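Local coordinates for protein putative malic enzyme ((S)-malate:NAD+ oxidoreductase (decarboxylating)) (PDB 2A9F) that probably catalyses the NAD-dependent oxidative decarboxylation of (S)-malate, using a divalent metal ion such as magnesium or manganese, at residues A[86-91]-A[109-114]; A[179-184]-A[304-309]; A[260-265]-A[282-287]. One frame throughout, in Å; residues are numbered along the deposited sequence.

Interaction 1. Residues A[86-91]-A[109-114]; sequences EAAMPV and PIVLDT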
loop_
_atom_site.group_PDB
_atom_site.type_symbol
_atom_site.label_atom_id
_atom_site.label_comp_id
_atom_site.label_asym_id
_atom_site.label_seq_id
_atom_site.Cartn_x
_atom_site.Cartn_y
_atom_site.Cartn_z
ATOM N N GLU A 86 8.170 -0.464 11.831
ATOM C CA GLU A 86 7.338 -1.570 12.330
ATOM C C GLU A 86 6.512 -1.186 13.558
ATOM O O GLU A 86 5.303 -1.428 13.599
ATOM C CB GLU A 86 8.182 -2.807 12.670
ATOM C CG GLU A 86 8.808 -3.489 11.474
ATOM C CD GLU A 86 10.272 -3.130 11.285
ATOM O OE1 GLU A 86 10.640 -1.962 11.540
ATOM O OE2 GLU A 86 11.051 -4.018 10.869
ATOM N N ALA A 87 7.168 -0.587 14.554
ATOM C CA ALA A 87 6.495 -0.165 15.786
ATOM C C ALA A 87 5.413 0.881 15.515
ATOM O O ALA A 87 4.478 1.035 16.300
ATOM C CB ALA A 87 7.513 0.390 16.779
ATOM N N ALA A 88 5.538 1.587 14.398
ATOM C CA ALA A 88 4.570 2.608 14.039
ATOM C C ALA A 88 3.287 2.010 13.423
ATOM O O ALA A 88 2.186 2.532 13.631
ATOM C CB ALA A 88 5.200 3.591 13.055
ATOM N N MET A 89 3.440 0.910 12.690
ATOM C CA MET A 89 2.335 0.266 11.996
ATOM C C MET A 89 0.997 0.219 12.760
ATOM O O MET A 89 -0.042 0.583 12.203
ATOM C CB MET A 89 2.761 -1.132 11.535
ATOM C CG MET A 89 2.040 -1.631 10.273
ATOM S SD MET A 89 2.494 -0.881 8.688
ATOM C CE MET A 89 2.164 0.745 8.935
ATOM N N PRO A 90 1.007 -0.201 14.046
ATOM C CA PRO A 90 -0.245 -0.256 14.816
ATOM C C PRO A 90 -0.997 1.071 14.749
ATOM O O PRO A 90 -2.222 1.092 14.645
ATOM C CB PRO A 90 0.232 -0.568 16.236
ATOM C CG PRO A 90 1.427 -1.378 15.996
ATOM C CD PRO A 90 2.134 -0.651 14.877
ATOM N N VAL A 91 -0.257 2.174 14.804
ATOM C CA VAL A 91 -0.862 3.498 14.756
ATOM C C VAL A 91 -1.335 3.887 13.347
ATOM O O VAL A 91 -2.402 4.477 13.183
ATOM C CB VAL A 91 0.119 4.568 15.275
ATOM C CG1 VAL A 91 -0.480 5.959 15.123
ATOM C CG2 VAL A 91 0.449 4.294 16.725
ATOM N N PRO A 109 -2.124 1.491 5.357
ATOM C CA PRO A 109 -1.039 2.017 6.198
ATOM C C PRO A 109 0.318 1.594 5.613
ATOM O O PRO A 109 0.489 0.441 5.218
ATOM C CB PRO A 109 -1.329 1.388 7.555
ATOM C CG PRO A 109 -1.925 0.086 7.189
ATOM C CD PRO A 109 -2.846 0.408 6.041
ATOM N N ILE A 110 1.267 2.524 5.532
ATOM C CA ILE A 110 2.583 2.228 4.962
ATOM C C ILE A 110 3.738 2.893 5.701
ATOM O O ILE A 110 3.806 4.128 5.800
ATOM C CB ILE A 110 2.663 2.650 3.481
ATOM C CG1 ILE A 110 1.800 1.727 2.641
ATOM C CG2 ILE A 110 4.089 2.572 2.986
ATOM C CD1 ILE A 110 1.743 2.112 1.180
ATOM N N VAL A 111 4.653 2.069 6.205
ATOM C CA VAL A 111 5.805 2.586 6.937
ATOM C C VAL A 111 7.104 2.248 6.227
ATOM O O VAL A 111 7.351 1.103 5.896
ATOM C CB VAL A 111 5.855 2.016 8.371
ATOM C CG1 VAL A 111 4.738 2.604 9.199
ATOM C CG2 VAL A 111 5.755 0.492 8.335
ATOM N N LEU A 112 7.935 3.248 5.979
ATOM C CA LEU A 112 9.211 2.996 5.308
ATOM C C LEU A 112 10.385 3.250 6.243
ATOM O O LEU A 112 10.343 4.188 7.045
ATOM C CB LEU A 112 9.343 3.887 4.076
ATOM C CG LEU A 112 8.268 4.947 3.793
ATOM C CD1 LEU A 112 8.878 6.336 3.812
ATOM C CD2 LEU A 112 7.669 4.685 2.437
ATOM N N ASP A 113 11.422 2.415 6.176
ATOM C CA ASP A 113 12.587 2.655 7.035
ATOM C C ASP A 113 13.655 3.424 6.264
ATOM O O ASP A 113 14.515 2.846 5.608
ATOM C CB ASP A 113 13.194 1.356 7.598
ATOM C CG ASP A 113 13.694 0.418 6.516
ATOM O OD1 ASP A 113 14.487 -0.501 6.831
ATOM O OD2 ASP A 113 13.285 0.602 5.349
ATOM N N THR A 114 13.552 4.744 6.332
ATOM C CA THR A 114 14.487 5.650 5.696
ATOM C C THR A 114 14.149 6.950 6.381
ATOM O O THR A 114 12.966 7.286 6.504
ATOM C CB THR A 114 14.227 5.848 4.186
ATOM O OG1 THR A 114 13.058 6.659 4.002
ATOM C CG2 THR A 114 14.033 4.530 3.488
#
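Met89 bends down from helix 86-91 onto Val111 and Pro109 of the strand below it. Its CB leaves the helix neither at the strand nor away from it, and CG stands anti to the backbone N (chi1 -151°). Two further bends, at chi2 and chi3, turn SD and then CE in over the strand. Met89 SD meets Val111 CG2 at 3.6 Å, the two side chains crossing obliquely. Met89 CE, the tip, lies 3.6 Å from Val111 CG2 and 3.8 Å from Pro109 CB; its still shorter approach to Val111 CG1 is doubtful in the model. Ile110 N is 3.9 Å from Met89 CE. The preceding residue, Ala88, points its CB at the strand, and that CB rests 4.0 Å from Val111 CG1.

The elements belong to a beta-alpha-beta unit in which strand 67-72 leads into helix 85-102 and returns as strand 106-111. The axes of the short segments come within 8.1 Å and run nearly antiparallel, at 161°, as expected when the chain reverses between helix and following strand. No hydrogen bond joins the two segments; the side-chain contacts are between Met89, Ala88, Pro109 and Val111. Ile110 directs its CB away from the helix and packs on Leu127 of the second subunit, while Glu86 OE2 forms a salt bridge with Lys55 of that subunit. Toward the presumed active site, the Ala88 side chain lies about 6 Å from that of Asp138, a ligand of the bound magnesium ion.

Interaction 2. Residues A[179-184]-A[304-309]; sequences LKLLKK and GAYIVG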
loop_
_atom_site.group_PDB
_atom_site.type_symbol
_atom_site.label_atom_id
_atom_site.label_comp_id
_atom_site.label_asym_id
_atom_site.label_seq_id
_atom_site.Cartn_x
_atom_site.Cartn_y
_atom_site.Cartn_z
ATOM N N LEU A 179 -16.397 32.577 18.500
ATOM C CA LEU A 179 -16.799 33.918 18.102
ATOM C C LEU A 179 -18.260 34.103 18.494
ATOM O O LEU A 179 -18.614 35.030 19.231
ATOM C CB LEU A 179 -16.659 34.077 16.587
ATOM C CG LEU A 179 -15.285 33.796 15.967
ATOM C CD1 LEU A 179 -15.338 34.022 14.466
ATOM C CD2 LEU A 179 -14.245 34.715 16.596
ATOM N N LYS A 180 -19.095 33.190 18.000
ATOM C CA LYS A 180 -20.534 33.190 18.255
ATOM C C LYS A 180 -20.974 33.506 19.685
ATOM O O LYS A 180 -21.731 34.460 19.900
ATOM C CB LYS A 180 -21.130 31.840 17.853
ATOM C CG LYS A 180 -21.126 31.568 16.369
ATOM C CD LYS A 180 -21.976 32.575 15.615
ATOM C CE LYS A 180 -22.196 32.134 14.173
ATOM N NZ LYS A 180 -22.961 30.841 14.069
ATOM N N LEU A 181 -20.517 32.712 20.654
ATOM C CA LEU A 181 -20.923 32.920 22.041
ATOM C C LEU A 181 -20.193 34.033 22.770
ATOM O O LEU A 181 -20.111 34.034 23.998
ATOM C CB LEU A 181 -20.820 31.614 22.842
ATOM C CG LEU A 181 -19.481 30.941 23.138
ATOM C CD1 LEU A 181 -19.715 29.605 23.860
ATOM C CD2 LEU A 181 -18.742 30.716 21.843
ATOM N N LEU A 182 -19.668 34.984 22.008
ATOM C CA LEU A 182 -18.977 36.131 22.579
ATOM C C LEU A 182 -19.613 37.392 22.000
ATOM O O LEU A 182 -19.562 38.467 22.602
ATOM C CB LEU A 182 -17.479 36.082 22.245
ATOM C CG LEU A 182 -16.576 35.723 23.432
ATOM C CD1 LEU A 182 -17.015 34.391 24.007
ATOM C CD2 LEU A 182 -15.124 35.664 23.002
ATOM N N LYS A 183 -20.229 37.226 20.832
ATOM C CA LYS A 183 -20.893 38.305 20.113
ATOM C C LYS A 183 -19.888 39.209 19.431
ATOM O O LYS A 183 -20.113 40.410 19.306
ATOM C CB LYS A 183 -21.772 39.135 21.056
ATOM C CG LYS A 183 -23.243 38.737 21.065
ATOM C CD LYS A 183 -23.445 37.290 21.490
ATOM C CE LYS A 183 -24.927 36.957 21.599
ATOM N NZ LYS A 183 -25.648 37.194 20.319
ATOM N N LYS A 184 -18.782 38.629 18.986
ATOM C CA LYS A 184 -17.745 39.397 18.311
ATOM C C LYS A 184 -17.518 38.812 16.919
ATOM O O LYS A 184 -17.962 37.711 16.635
ATOM C CB LYS A 184 -16.455 39.335 19.131
ATOM C CG LYS A 184 -16.660 39.648 20.608
ATOM C CD LYS A 184 -15.380 39.487 21.444
ATOM C CE LYS A 184 -15.642 39.788 22.921
ATOM N NZ LYS A 184 -14.468 39.520 23.794
ATOM N N GLY A 304 -9.775 33.673 34.947
ATOM C CA GLY A 304 -10.735 34.577 34.341
ATOM C C GLY A 304 -11.054 34.289 32.888
ATOM O O GLY A 304 -11.699 35.099 32.219
ATOM N N ALA A 305 -10.615 33.135 32.398
ATOM C CA ALA A 305 -10.864 32.757 31.012
ATOM C C ALA A 305 -12.320 32.365 30.815
ATOM O O ALA A 305 -12.947 31.819 31.722
ATOM C CB ALA A 305 -9.956 31.604 30.616
ATOM N N TYR A 306 -12.855 32.649 29.631
ATOM C CA TYR A 306 -14.240 32.312 29.319
ATOM C C TYR A 306 -14.339 30.969 28.589
ATOM O O TYR A 306 -15.343 30.257 28.693
ATOM C CB TYR A 306 -14.865 33.403 28.454
ATOM C CG TYR A 306 -16.304 33.127 28.088
ATOM C CD1 TYR A 306 -17.304 33.135 29.060
ATOM C CD2 TYR A 306 -16.667 32.872 26.769
ATOM C CE1 TYR A 306 -18.636 32.900 28.730
ATOM C CE2 TYR A 306 -17.996 32.635 26.424
ATOM C CZ TYR A 306 -18.977 32.652 27.410
ATOM O OH TYR A 306 -20.296 32.423 27.068
ATOM N N ILE A 307 -13.293 30.641 27.836
ATOM C CA ILE A 307 -13.246 29.389 27.090
ATOM C C ILE A 307 -11.837 28.816 27.120
ATOM O O ILE A 307 -10.852 29.549 27.028
ATOM C CB ILE A 307 -13.668 29.587 25.620
ATOM C CG1 ILE A 307 -15.105 30.116 25.548
ATOM C CG2 ILE A 307 -13.556 28.272 24.878
ATOM C CD1 ILE A 307 -15.645 30.289 24.125
ATOM N N VAL A 308 -11.752 27.500 27.273
ATOM C CA VAL A 308 -10.470 26.814 27.303
ATOM C C VAL A 308 -10.536 25.507 26.535
ATOM O O VAL A 308 -11.448 24.707 26.715
ATOM C CB VAL A 308 -10.026 26.486 28.723
ATOM C CG1 VAL A 308 -8.700 25.760 28.675
ATOM C CG2 VAL A 308 -9.904 27.751 29.535
ATOM N N GLY A 309 -9.553 25.299 25.675
ATOM C CA GLY A 309 -9.513 24.085 24.896
ATOM C C GLY A 309 -8.097 23.581 24.853
ATOM O O GLY A 309 -7.157 24.364 24.880
#
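Leu181 overlaps Tyr306 and Ile307 just where helix 162-180 ends, tying that helix end to the entry of edge strand 307-310 of the Rossmann-type NAD-binding domain. Leu181 is the first residue after the helix to leave helical backbone angles. Its CG occupies the crowded position between backbone N and carbonyl carbon (chi1 67°), and its CB points at the strand segment. From there Leu181 CG lies 4.0 Å from Tyr306 CE2, the side chains crossing at a slant. Against Ile307 the approach is tip to tip, with Leu181 CD2 at 3.9 Å from Ile307 CD1.

Tyr306 points its CB toward the helix end, with CG anti to the backbone N (chi1 -180°). Leu182 and Tyr306 slide past each other in opposite directions, CD1 of the leucine meeting the CD2 and CE2 portion of the ring obliquely; the model places these carbons too close for their separation to carry weight. Leu182 CD1 also stands 4.3 Å from Ile307 CD1, placing that isoleucine tip near both leucines. Arg282 makes a cation-pi contact with the Tyr306 ring, and Val284 of the adjoining strand touches Leu182 and Ile307. With 170 Å² buried in total, this is a small, partly buried and mainly apolar contact. At its polar margin, Tyr306 OH lies 3.5 Å from Leu181 O.

Interaction 3. Residues A[260-265]-A[282-287]; sequences DIFIGV and RPVIFA
Phe262 and Val284 stand side by side on one face of two adjacent parallel strands, pointing the same way. Phe262 CG takes the position between backbone N and carbonyl carbon (chi1 63°), and the ring then leads away from the other strand. Val284 CB meets the near side of the ring obliquely, 3.8 Å from Phe262 CG and 4.0 Å from Phe262 CD2; the still shorter separation of the two CB atoms is doubtful. Phe286 lies on this same face, level with Gly264, and its CB packs 3.8 Å from Ile263 O. The opposite face carries Ile263 and Ile285, which meet at a slant through Ile263 CG2 and Ile285 CG1, 3.7 Å apart.

The faces alternate because both strands are extended, and the parallel register pairs Phe262 with Val284, Ile263 with Ile285 and Gly264 with Phe286; the strand axes diverge by only 12°. Val284 N donates to Ile261 O at 3.2 Å in a nearly straight bond (175° at the hydrogen), coming from above the carbonyl plane. The return bond from Ile263 N to Val284 O is weak at 3.4 Å. Phe286 N gives a shorter one to Ile263 O, 2.8 Å, almost in line with the C=O bond.

The pair forms part of a beta-alpha-beta unit through helix 273-277 in the Rossmann-type sheet, where strand 190-194 adjoins 262-264 and strand 307-310 adjoins 284-287. Helix 162-180 covers the face bearing Phe262, Val284 and Phe286, with Ile175 touching both phenylalanines.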
loop_
_atom_site.group_PDB
_atom_site.type_symbol
_atom_site.label_atom_id
_atom_site.label_comp_id
_atom_site.label_asym_id
_atom_site.label_seq_id
_atom_site.Cartn_x
_atom_site.Cartn_y
_atom_site.Cartn_z
ATOM N N ASP A 260 -6.478 40.978 24.558
ATOM C CA ASP A 260 -6.513 40.049 23.435
ATOM C C ASP A 260 -7.748 39.198 23.658
ATOM O O ASP A 260 -8.023 38.790 24.784
ATOM C CB ASP A 260 -5.262 39.177 23.425
ATOM N N ILE A 261 -8.488 38.924 22.588
ATOM C CA ILE A 261 -9.709 38.131 22.702
ATOM C C ILE A 261 -9.466 36.613 22.811
ATOM O O ILE A 261 -10.389 35.862 23.106
ATOM C CB ILE A 261 -10.665 38.467 21.540
ATOM C CG1 ILE A 261 -10.735 39.989 21.385
ATOM C CG2 ILE A 261 -12.068 37.945 21.835
ATOM C CD1 ILE A 261 -11.640 40.476 20.292
ATOM N N PHE A 262 -8.224 36.183 22.576
ATOM C CA PHE A 262 -7.812 34.780 22.705
ATOM C C PHE A 262 -6.464 34.424 22.095
ATOM O O PHE A 262 -6.004 35.052 21.142
ATOM C CB PHE A 262 -8.880 33.813 22.184
ATOM C CG PHE A 262 -9.176 33.938 20.726
ATOM C CD1 PHE A 262 -8.255 33.519 19.777
ATOM C CD2 PHE A 262 -10.406 34.425 20.301
ATOM C CE1 PHE A 262 -8.559 33.577 18.419
ATOM C CE2 PHE A 262 -10.720 34.488 18.951
ATOM C CZ PHE A 262 -9.796 34.062 18.005
ATOM N N ILE A 263 -5.852 33.392 22.674
ATOM C CA ILE A 263 -4.539 32.896 22.282
ATOM C C ILE A 263 -4.542 31.447 21.787
ATOM O O ILE A 263 -5.198 30.581 22.371
ATOM C CB ILE A 263 -3.559 32.997 23.485
ATOM C CG1 ILE A 263 -2.269 32.219 23.223
ATOM C CG2 ILE A 263 -4.207 32.425 24.717
ATOM C CD1 ILE A 263 -1.297 32.250 24.389
ATOM N N GLY A 264 -3.808 31.213 20.699
ATOM C CA GLY A 264 -3.639 29.889 20.126
ATOM C C GLY A 264 -2.164 29.625 20.384
ATOM O O GLY A 264 -1.325 30.458 20.041
ATOM N N VAL A 265 -1.816 28.485 20.967
ATOM C CA VAL A 265 -0.407 28.229 21.289
ATOM C C VAL A 265 0.313 26.936 20.853
ATOM O O VAL A 265 -0.267 26.061 20.203
ATOM C CB VAL A 265 -0.213 28.391 22.795
ATOM C CG1 VAL A 265 0.085 29.835 23.129
ATOM C CG2 VAL A 265 -1.481 27.965 23.515
ATOM N N ARG A 282 -13.924 38.391 27.465
ATOM C CA ARG A 282 -14.200 36.943 27.474
ATOM C C ARG A 282 -13.014 36.271 26.769
ATOM O O ARG A 282 -13.067 35.947 25.577
ATOM C CB ARG A 282 -15.497 36.636 26.714
ATOM C CG ARG A 282 -16.644 37.598 27.006
ATOM C CD ARG A 282 -17.479 37.212 28.219
ATOM N NE ARG A 282 -18.798 36.723 27.821
ATOM C CZ ARG A 282 -19.806 36.519 28.661
ATOM N NH1 ARG A 282 -19.648 36.766 29.956
ATOM N NH2 ARG A 282 -20.969 36.064 28.209
ATOM N N PRO A 283 -11.920 36.063 27.506
ATOM C CA PRO A 283 -10.710 35.446 26.965
ATOM C C PRO A 283 -10.784 33.956 26.635
ATOM O O PRO A 283 -10.981 33.119 27.515
ATOM C CB PRO A 283 -9.675 35.751 28.042
ATOM C CG PRO A 283 -10.481 35.654 29.292
ATOM C CD PRO A 283 -11.744 36.396 28.932
ATOM N N VAL A 284 -10.631 33.637 25.357
ATOM C CA VAL A 284 -10.629 32.252 24.911
ATOM C C VAL A 284 -9.159 31.840 24.986
ATOM O O VAL A 284 -8.280 32.700 24.977
ATOM C CB VAL A 284 -11.142 32.120 23.454
ATOM C CG1 VAL A 284 -11.146 30.666 23.029
ATOM C CG2 VAL A 284 -12.535 32.699 23.342
ATOM N N ILE A 285 -8.896 30.539 25.068
ATOM C CA ILE A 285 -7.534 30.027 25.168
ATOM C C ILE A 285 -7.404 28.625 24.577
ATOM O O ILE A 285 -8.153 27.721 24.940
ATOM C CB ILE A 285 -7.090 29.979 26.648
ATOM C CG1 ILE A 285 -6.807 31.400 27.149
ATOM C CG2 ILE A 285 -5.882 29.057 26.809
ATOM C CD1 ILE A 285 -6.389 31.468 28.602
ATOM N N PHE A 286 -6.450 28.442 23.673
ATOM C CA PHE A 286 -6.239 27.131 23.064
ATOM C C PHE A 286 -4.819 26.653 23.279
ATOM O O PHE A 286 -3.941 26.904 22.471
ATOM C CB PHE A 286 -6.575 27.181 21.572
ATOM C CG PHE A 286 -8.038 27.321 21.307
ATOM C CD1 PHE A 286 -8.908 26.280 21.601
ATOM C CD2 PHE A 286 -8.566 28.520 20.849
ATOM C CE1 PHE A 286 -10.284 26.435 21.448
ATOM C CE2 PHE A 286 -9.942 28.684 20.694
ATOM C CZ PHE A 286 -10.803 27.644 20.994
ATOM N N ALA A 287 -4.597 25.975 24.396
ATOM C CA ALA A 287 -3.277 25.468 24.716
ATOM C C ALA A 287 -3.141 24.102 24.071
ATOM O O ALA A 287 -3.467 23.084 24.680
ATOM C CB ALA A 287 -3.115 25.367 26.211
#

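In the fold
Interaction 1 comes first along the chain, in the family's N-terminal domain, where it joins helix 85-102 to an outermost strand of a four-stranded parallel sheet. Interactions 2 and 3 belong to the NAD-binding domain on the other side of the chain's centre, with centres about 40 and 36 Å from that of interaction 1. Their own centres are 8 Å apart. Interaction 3 is nested within the loop closed by interaction 2; probable hydrogen bonds run from Tyr306 N to Pro283 O and from Gly309 N to Ile285 O, both 2.9 Å. Interactions 2 and 3 thus share one sheet, with interaction 2 adding the end of helix 162-180, whereas interaction 1 touches neither and has its Ala88 side chain about 10 Å from the bound magnesium ion.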